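Local coordinates for protein K5 lyase (Enterobacteria phage k1-5, PDB 2X3H) that cleaves the K5 capsular polysaccharide, a heparosan-type glycosaminoglycan, by an elimination mechanism, probably as a trimeric phage tail spike, at residues 242-254 with 271-283. Numbering follows the deposited sequence.
Sequences VELKGTASYNIVS and GPIAPSNNLIKGV
Asn278 reaches across with its amide to the bend at 248-251 and holds it with both ends: ND2 donates to Ala248 O in a nearly straight bond (3.1 Å), and OD1 accepts from Asn251 N at 3.1 Å. ND2 approaches that carbonyl from above its plane, whereas Ser276 N reaches the same oxygen nearly along the C=O axis, so two donors share Ala248 O. Two residues on, Tyr250 N bonds to Asn277 O (2.9 Å). With CG anti to its carbonyl carbon (chi1 -60°), Asn278 also sets its amide carbon 3.6 Å from Leu244 CD1, which arrives from the opposite direction. The Pro275 ring packs against Leu244 with CB and CG near its CB, and CG lies 3.3 Å from Leu244 O. These are equivalent turns in successive coils of a right-handed parallel beta-helix, the fold of many viral tail spikes. Past the turn, strands 252-254 and 279-283 run parallel (13° between axes), joined by Leu279 N to Asn251 O, Val253 N to Leu279 O and Lys281 N to Val253 O. Like residues stack between coils: Ile252 CG2 rests beside Leu279 CD2, and on the other face Val253 CB meets Ile280 CG1 at 4.1 Å. The Tyr250 ring runs alongside the Asn277 side chain, their planes 10° apart, and its OH bonds to Asp309 of the second subunit. A water links Ser249 OG to Asn277 OD1; another joins Ser249 OG to Ala274 O. In the next coil, the side chain of Asn301 repeats the grip, bonding to Pro275 O and Asn278 N.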
ATOM      1  N   VAL A 242      -0.175 -19.382  -5.406  1.00  5.04           N
ATOM      2  CA  VAL A 242      -0.335 -19.569  -3.968  1.00  5.56           C
ATOM      3  C   VAL A 242      -1.809 -19.710  -3.632  1.00  5.55           C
ATOM      4  O   VAL A 242      -2.596 -18.801  -3.902  1.00  6.25           O
ATOM      5  CB  VAL A 242       0.235 -18.377  -3.152  1.00  4.20           C
ATOM      6  CG1 VAL A 242      -0.055 -18.570  -1.651  1.00  4.72           C
ATOM      7  CG2 VAL A 242       1.739 -18.234  -3.384  1.00  4.91           C
ATOM      8  N   GLU A 243      -2.178 -20.844  -3.042  1.00  5.50           N
ATOM      9  CA  GLU A 243      -3.516 -21.002  -2.464  1.00  5.35           C
ATOM     10  C   GLU A 243      -3.465 -21.025  -0.927  1.00  5.82           C
ATOM     11  O   GLU A 243      -2.638 -21.737  -0.342  1.00  5.61           O
ATOM     12  CB  GLU A 243      -4.211 -22.288  -2.967  1.00  6.30           C
ATOM     13  CG  GLU A 243      -5.537 -22.482  -2.218  1.00  7.56           C
ATOM     14  CD  GLU A 243      -6.405 -23.665  -2.649  1.00  8.20           C
ATOM     15  OE1 GLU A 243      -5.893 -24.672  -3.187  1.00  9.50           O
ATOM     16  OE2 GLU A 243      -7.635 -23.584  -2.398  1.00  9.17           O
ATOM     17  N   LEU A 244      -4.334 -20.233  -0.287  1.00  5.59           N
ATOM     18  CA  LEU A 244      -4.647 -20.388   1.131  1.00  5.39           C
ATOM     19  C   LEU A 244      -5.993 -21.102   1.171  1.00  4.95           C
ATOM     20  O   LEU A 244      -6.899 -20.764   0.408  1.00  5.07           O
ATOM     21  CB  LEU A 244      -4.775 -19.027   1.820  1.00  6.04           C
ATOM     22  CG  LEU A 244      -3.527 -18.145   1.866  1.00  5.67           C
ATOM     23  CD1 LEU A 244      -3.857 -16.818   2.562  1.00  6.96           C
ATOM     24  CD2 LEU A 244      -2.319 -18.847   2.526  1.00  6.35           C
ATOM     25  N   LYS A 245      -6.134 -22.062   2.081  1.00  5.79           N
ATOM     26  CA  LYS A 245      -7.315 -22.916   2.069  1.00  5.73           C
ATOM     27  C   LYS A 245      -7.882 -23.151   3.462  1.00  6.18           C
ATOM     28  O   LYS A 245      -7.150 -23.133   4.454  1.00  6.29           O
ATOM     29  CB  LYS A 245      -6.945 -24.261   1.438  1.00  6.90           C
ATOM     30  CG  LYS A 245      -8.104 -25.195   1.136  1.00  7.34           C
ATOM     31  CD  LYS A 245      -7.580 -26.471   0.457  1.00  8.59           C
ATOM     32  CE  LYS A 245      -8.724 -27.373   0.021  1.00 10.41           C
ATOM     33  NZ  LYS A 245      -8.176 -28.552  -0.753  1.00 12.14           N
ATOM     34  N   GLY A 246      -9.187 -23.370   3.525  1.00  6.28           N
ATOM     35  CA  GLY A 246      -9.834 -23.738   4.786  1.00  6.47           C
ATOM     36  C   GLY A 246      -9.741 -22.656   5.838  1.00  6.86           C
ATOM     37  O   GLY A 246     -10.027 -21.500   5.570  1.00  7.28           O
ATOM     38  N   THR A 247      -9.348 -23.042   7.045  1.00  6.26           N
ATOM     39  CA  THR A 247      -9.323 -22.111   8.159  1.00  7.50           C
ATOM     40  C   THR A 247      -8.009 -21.330   8.258  1.00  7.42           C
ATOM     41  O   THR A 247      -7.638 -20.870   9.339  1.00 10.17           O
ATOM     42  CB  THR A 247      -9.598 -22.824   9.480  1.00  7.43           C
ATOM     43  OG1 THR A 247      -8.629 -23.865   9.662  1.00  7.98           O
ATOM     44  CG2 THR A 247     -11.034 -23.418   9.468  1.00  7.99           C
ATOM     45  N   ALA A 248      -7.301 -21.174   7.139  1.00  6.39           N
ATOM     46  CA  ALA A 248      -6.059 -20.401   7.148  1.00  5.89           C
ATOM     47  C   ALA A 248      -6.308 -18.985   7.660  1.00  4.93           C
ATOM     48  O   ALA A 248      -7.195 -18.278   7.152  1.00  5.86           O
ATOM     49  CB  ALA A 248      -5.465 -20.342   5.752  1.00  5.82           C
ATOM     50  N   SER A 249      -5.513 -18.573   8.649  1.00  5.94           N
ATOM     51  CA  SER A 249      -5.630 -17.238   9.229  1.00  6.09           C
ATOM     52  C   SER A 249      -4.268 -16.747   9.723  1.00  5.52           C
ATOM     53  O   SER A 249      -3.411 -17.548  10.113  1.00  4.85           O
ATOM     54  CB  SER A 249      -6.616 -17.247  10.407  1.00  7.80           C
ATOM     55  OG  SER A 249      -7.932 -17.614  10.018  1.00 11.91           O
ATOM     56  N   TYR A 250      -4.071 -15.432   9.728  1.00  4.58           N
ATOM     57  CA  TYR A 250      -2.861 -14.840  10.304  1.00  4.91           C
ATOM     58  C   TYR A 250      -1.610 -15.198   9.511  1.00  5.27           C
ATOM     59  O   TYR A 250      -0.521 -15.342  10.079  1.00  6.40           O
ATOM     60  CB  TYR A 250      -2.687 -15.204  11.795  1.00  6.13           C
ATOM     61  CG  TYR A 250      -3.978 -15.127  12.587  1.00  6.47           C
ATOM     62  CD1 TYR A 250      -4.705 -13.943  12.657  1.00  7.77           C
ATOM     63  CD2 TYR A 250      -4.464 -16.245  13.269  1.00  7.24           C
ATOM     64  CE1 TYR A 250      -5.910 -13.881  13.376  1.00  7.50           C
ATOM     65  CE2 TYR A 250      -5.652 -16.187  13.983  1.00  7.39           C
ATOM     66  CZ  TYR A 250      -6.364 -15.008  14.036  1.00  7.69           C
ATOM     67  OH  TYR A 250      -7.551 -14.982  14.752  1.00  7.52           O
ATOM     68  N   ASN A 251      -1.776 -15.336   8.197  1.00  5.04           N
ATOM     69  CA  ASN A 251      -0.653 -15.556   7.294  1.00  4.35           C
ATOM     70  C   ASN A 251      -0.365 -14.293   6.509  1.00  5.17           C
ATOM     71  O   ASN A 251      -1.263 -13.475   6.314  1.00  4.53           O
ATOM     72  CB  ASN A 251      -0.983 -16.692   6.315  1.00  5.62           C
ATOM     73  CG  ASN A 251      -1.407 -17.962   7.027  1.00  6.47           C
ATOM     74  OD1 ASN A 251      -2.589 -18.351   7.004  1.00  7.92           O
ATOM     75  ND2 ASN A 251      -0.459 -18.604   7.675  1.00  5.40           N
ATOM     76  N   ILE A 252       0.878 -14.140   6.057  1.00  4.81           N
ATOM     77  CA  ILE A 252       1.228 -13.093   5.101  1.00  3.83           C
ATOM     78  C   ILE A 252       1.721 -13.763   3.826  1.00  5.01           C
ATOM     79  O   ILE A 252       2.590 -14.622   3.887  1.00  5.13           O
ATOM     80  CB  ILE A 252       2.355 -12.167   5.634  1.00  4.28           C
ATOM     81  CG1 ILE A 252       1.925 -11.507   6.954  1.00  5.49           C
ATOM     82  CG2 ILE A 252       2.685 -11.097   4.582  1.00  5.71           C
ATOM     83  CD1 ILE A 252       2.959 -10.559   7.537  1.00  5.00           C
ATOM     84  N   VAL A 253       1.137 -13.385   2.691  1.00  4.28           N
ATOM     85  CA  VAL A 253       1.586 -13.858   1.375  1.00  5.55           C
ATOM     86  C   VAL A 253       2.092 -12.615   0.650  1.00  6.22           C
ATOM     87  O   VAL A 253       1.373 -11.620   0.571  1.00  6.02           O
ATOM     88  CB  VAL A 253       0.420 -14.452   0.566  1.00  5.33           C
ATOM     89  CG1 VAL A 253       0.890 -14.827  -0.856  1.00  5.55           C
ATOM     90  CG2 VAL A 253      -0.197 -15.658   1.301  1.00  5.12           C
ATOM     91  N   SER A 254       3.327 -12.647   0.151  1.00  6.38           N
ATOM     92  CA  SER A 254       3.954 -11.435  -0.372  1.00  7.93           C
ATOM     93  C   SER A 254       4.827 -11.739  -1.581  1.00  7.40           C
ATOM     94  O   SER A 254       5.444 -12.799  -1.652  1.00  7.24           O
ATOM     95  CB  SER A 254       4.802 -10.761   0.708  1.00 11.36           C
ATOM     96  OG  SER A 254       5.239  -9.480   0.266  1.00 14.85           O
ATOM     97  N   GLY A 271     -14.759 -26.608   3.286  1.00 12.80           N
ATOM     98  CA  GLY A 271     -15.582 -26.609   4.494  1.00 12.05           C
ATOM     99  C   GLY A 271     -16.435 -25.363   4.629  1.00 11.70           C
ATOM    100  O   GLY A 271     -16.540 -24.570   3.688  1.00 11.46           O
ATOM    101  N   PRO A 272     -17.066 -25.183   5.800  1.00 11.41           N
ATOM    102  CA  PRO A 272     -17.938 -24.025   6.011  1.00 10.94           C
ATOM    103  C   PRO A 272     -17.195 -22.716   6.268  1.00 11.05           C
ATOM    104  O   PRO A 272     -17.811 -21.641   6.202  1.00 12.90           O
ATOM    105  CB  PRO A 272     -18.729 -24.407   7.269  1.00 11.07           C
ATOM    106  CG  PRO A 272     -17.813 -25.332   8.016  1.00 10.51           C
ATOM    107  CD  PRO A 272     -17.006 -26.073   6.978  1.00 10.95           C
ATOM    108  N   ILE A 273     -15.900 -22.808   6.567  1.00 10.00           N
ATOM    109  CA  ILE A 273     -15.091 -21.624   6.879  1.00 10.25           C
ATOM    110  C   ILE A 273     -13.969 -21.497   5.864  1.00  8.47           C
ATOM    111  O   ILE A 273     -13.330 -22.497   5.504  1.00  8.22           O
ATOM    112  CB  ILE A 273     -14.521 -21.697   8.298  1.00 11.74           C
ATOM    113  CG1 ILE A 273     -15.668 -21.644   9.317  1.00 13.18           C
ATOM    114  CG2 ILE A 273     -13.523 -20.555   8.554  1.00 12.56           C
ATOM    115  CD1 ILE A 273     -15.213 -21.724  10.753  1.00 16.47           C
ATOM    116  N   ALA A 274     -13.744 -20.261   5.410  1.00  6.93           N
ATOM    117  CA  ALA A 274     -12.723 -19.971   4.388  1.00  5.99           C
ATOM    118  C   ALA A 274     -11.632 -19.059   4.947  1.00  5.68           C
ATOM    119  O   ALA A 274     -11.794 -18.480   6.025  1.00  5.44           O
ATOM    120  CB  ALA A 274     -13.375 -19.343   3.159  1.00  6.79           C
ATOM    121  N   PRO A 275     -10.510 -18.946   4.225  1.00  5.91           N
ATOM    122  CA  PRO A 275      -9.377 -18.133   4.691  1.00  5.08           C
ATOM    123  C   PRO A 275      -9.807 -16.720   5.082  1.00  5.11           C
ATOM    124  O   PRO A 275     -10.520 -16.047   4.323  1.00  4.26           O
ATOM    125  CB  PRO A 275      -8.427 -18.121   3.488  1.00  6.38           C
ATOM    126  CG  PRO A 275      -8.743 -19.406   2.778  1.00  6.46           C
ATOM    127  CD  PRO A 275     -10.232 -19.598   2.937  1.00  6.19           C
ATOM    128  N   SER A 276      -9.380 -16.306   6.273  1.00  4.51           N
ATOM    129  CA  SER A 276      -9.820 -15.045   6.874  1.00  4.63           C
ATOM    130  C   SER A 276      -8.649 -14.435   7.639  1.00  4.68           C
ATOM    131  O   SER A 276      -7.775 -15.156   8.127  1.00  4.91           O
ATOM    132  CB  SER A 276     -10.994 -15.305   7.835  1.00  5.31           C
ATOM    133  OG  SER A 276     -12.121 -15.860   7.161  1.00  7.29           O
ATOM    134  N   ASN A 277      -8.633 -13.109   7.776  1.00  4.52           N
ATOM    135  CA  ASN A 277      -7.568 -12.469   8.537  1.00  4.47           C
ATOM    136  C   ASN A 277      -6.159 -12.762   7.976  1.00  4.73           C
ATOM    137  O   ASN A 277      -5.214 -12.980   8.740  1.00  5.25           O
ATOM    138  CB  ASN A 277      -7.628 -12.882  10.019  1.00  5.19           C
ATOM    139  CG  ASN A 277      -8.734 -12.183  10.786  1.00  7.36           C
ATOM    140  OD1 ASN A 277      -9.478 -12.807  11.565  1.00 10.44           O
ATOM    141  ND2 ASN A 277      -8.845 -10.890  10.591  1.00  5.26           N
ATOM    142  N   ASN A 278      -6.031 -12.773   6.651  1.00  4.38           N
ATOM    143  CA  ASN A 278      -4.728 -12.900   6.004  1.00  4.42           C
ATOM    144  C   ASN A 278      -4.360 -11.629   5.279  1.00  4.46           C
ATOM    145  O   ASN A 278      -5.252 -10.893   4.834  1.00  5.02           O
ATOM    146  CB  ASN A 278      -4.758 -14.046   4.996  1.00  4.90           C
ATOM    147  CG  ASN A 278      -5.091 -15.362   5.652  1.00  5.13           C
ATOM    148  OD1 ASN A 278      -4.259 -15.929   6.376  1.00  5.11           O
ATOM    149  ND2 ASN A 278      -6.315 -15.855   5.417  1.00  5.91           N
ATOM    150  N   LEU A 279      -3.056 -11.399   5.152  1.00  4.56           N
ATOM    151  CA  LEU A 279      -2.533 -10.261   4.400  1.00  4.71           C
ATOM    152  C   LEU A 279      -1.890 -10.796   3.126  1.00  5.42           C
ATOM    153  O   LEU A 279      -1.034 -11.668   3.182  1.00  5.76           O
ATOM    154  CB  LEU A 279      -1.480  -9.527   5.249  1.00  6.78           C
ATOM    155  CG  LEU A 279      -0.658  -8.436   4.562  1.00  9.14           C
ATOM    156  CD1 LEU A 279      -1.544  -7.309   4.028  1.00  9.10           C
ATOM    157  CD2 LEU A 279       0.370  -7.880   5.544  1.00  9.35           C
ATOM    158  N   ILE A 280      -2.320 -10.284   1.981  1.00  4.29           N
ATOM    159  CA  ILE A 280      -1.792 -10.739   0.688  1.00  5.89           C
ATOM    160  C   ILE A 280      -1.336  -9.482  -0.033  1.00  6.97           C
ATOM    161  O   ILE A 280      -2.149  -8.612  -0.331  1.00  8.17           O
ATOM    162  CB  ILE A 280      -2.867 -11.485  -0.127  1.00  6.27           C
ATOM    163  CG1 ILE A 280      -3.287 -12.761   0.617  1.00  7.85           C
ATOM    164  CG2 ILE A 280      -2.354 -11.798  -1.553  1.00  7.32           C
ATOM    165  CD1 ILE A 280      -4.658 -13.284   0.184  1.00  9.58           C
ATOM    166  N   LYS A 281      -0.035  -9.363  -0.269  1.00  7.86           N
ATOM    167  CA  LYS A 281       0.502  -8.079  -0.734  1.00  9.73           C
ATOM    168  C   LYS A 281       1.595  -8.212  -1.800  1.00  9.15           C
ATOM    169  O   LYS A 281       2.581  -8.935  -1.629  1.00  9.65           O
ATOM    170  CB  LYS A 281       0.995  -7.254   0.455  1.00 12.00           C
ATOM    171  CG  LYS A 281       2.059  -7.944   1.278  1.00 14.76           C
ATOM    172  CD  LYS A 281       2.633  -7.042   2.377  1.00 16.36           C
ATOM    173  CE  LYS A 281       4.159  -7.119   2.390  1.00 19.12           C
ATOM    174  NZ  LYS A 281       4.792  -6.220   3.423  1.00 20.69           N
ATOM    175  N   GLY A 282       1.433  -7.471  -2.888  1.00  6.38           N
ATOM    176  CA  GLY A 282       2.399  -7.535  -3.979  1.00  6.17           C
ATOM    177  C   GLY A 282       2.168  -8.754  -4.860  1.00  6.08           C
ATOM    178  O   GLY A 282       2.923  -9.721  -4.801  1.00  7.67           O
ATOM    179  N   VAL A 283       1.114  -8.706  -5.668  1.00  5.26           N
ATOM    180  CA  VAL A 283       0.790  -9.784  -6.590  1.00  4.81           C
ATOM    181  C   VAL A 283       1.021  -9.300  -8.018  1.00  6.02           C
ATOM    182  O   VAL A 283       0.473  -8.276  -8.424  1.00  6.66           O
ATOM    183  CB  VAL A 283      -0.683 -10.236  -6.420  1.00  4.29           C
ATOM    184  CG1 VAL A 283      -1.045 -11.329  -7.444  1.00  5.26           C
ATOM    185  CG2 VAL A 283      -0.944 -10.692  -4.959  1.00  5.06           C
TER
HETATM  186  O   HOH W   1     -10.244 -18.724   8.467  1.00 10.50           O
HETATM  187  O   HOH W   2      -9.718 -15.698  11.686  1.00 16.39           O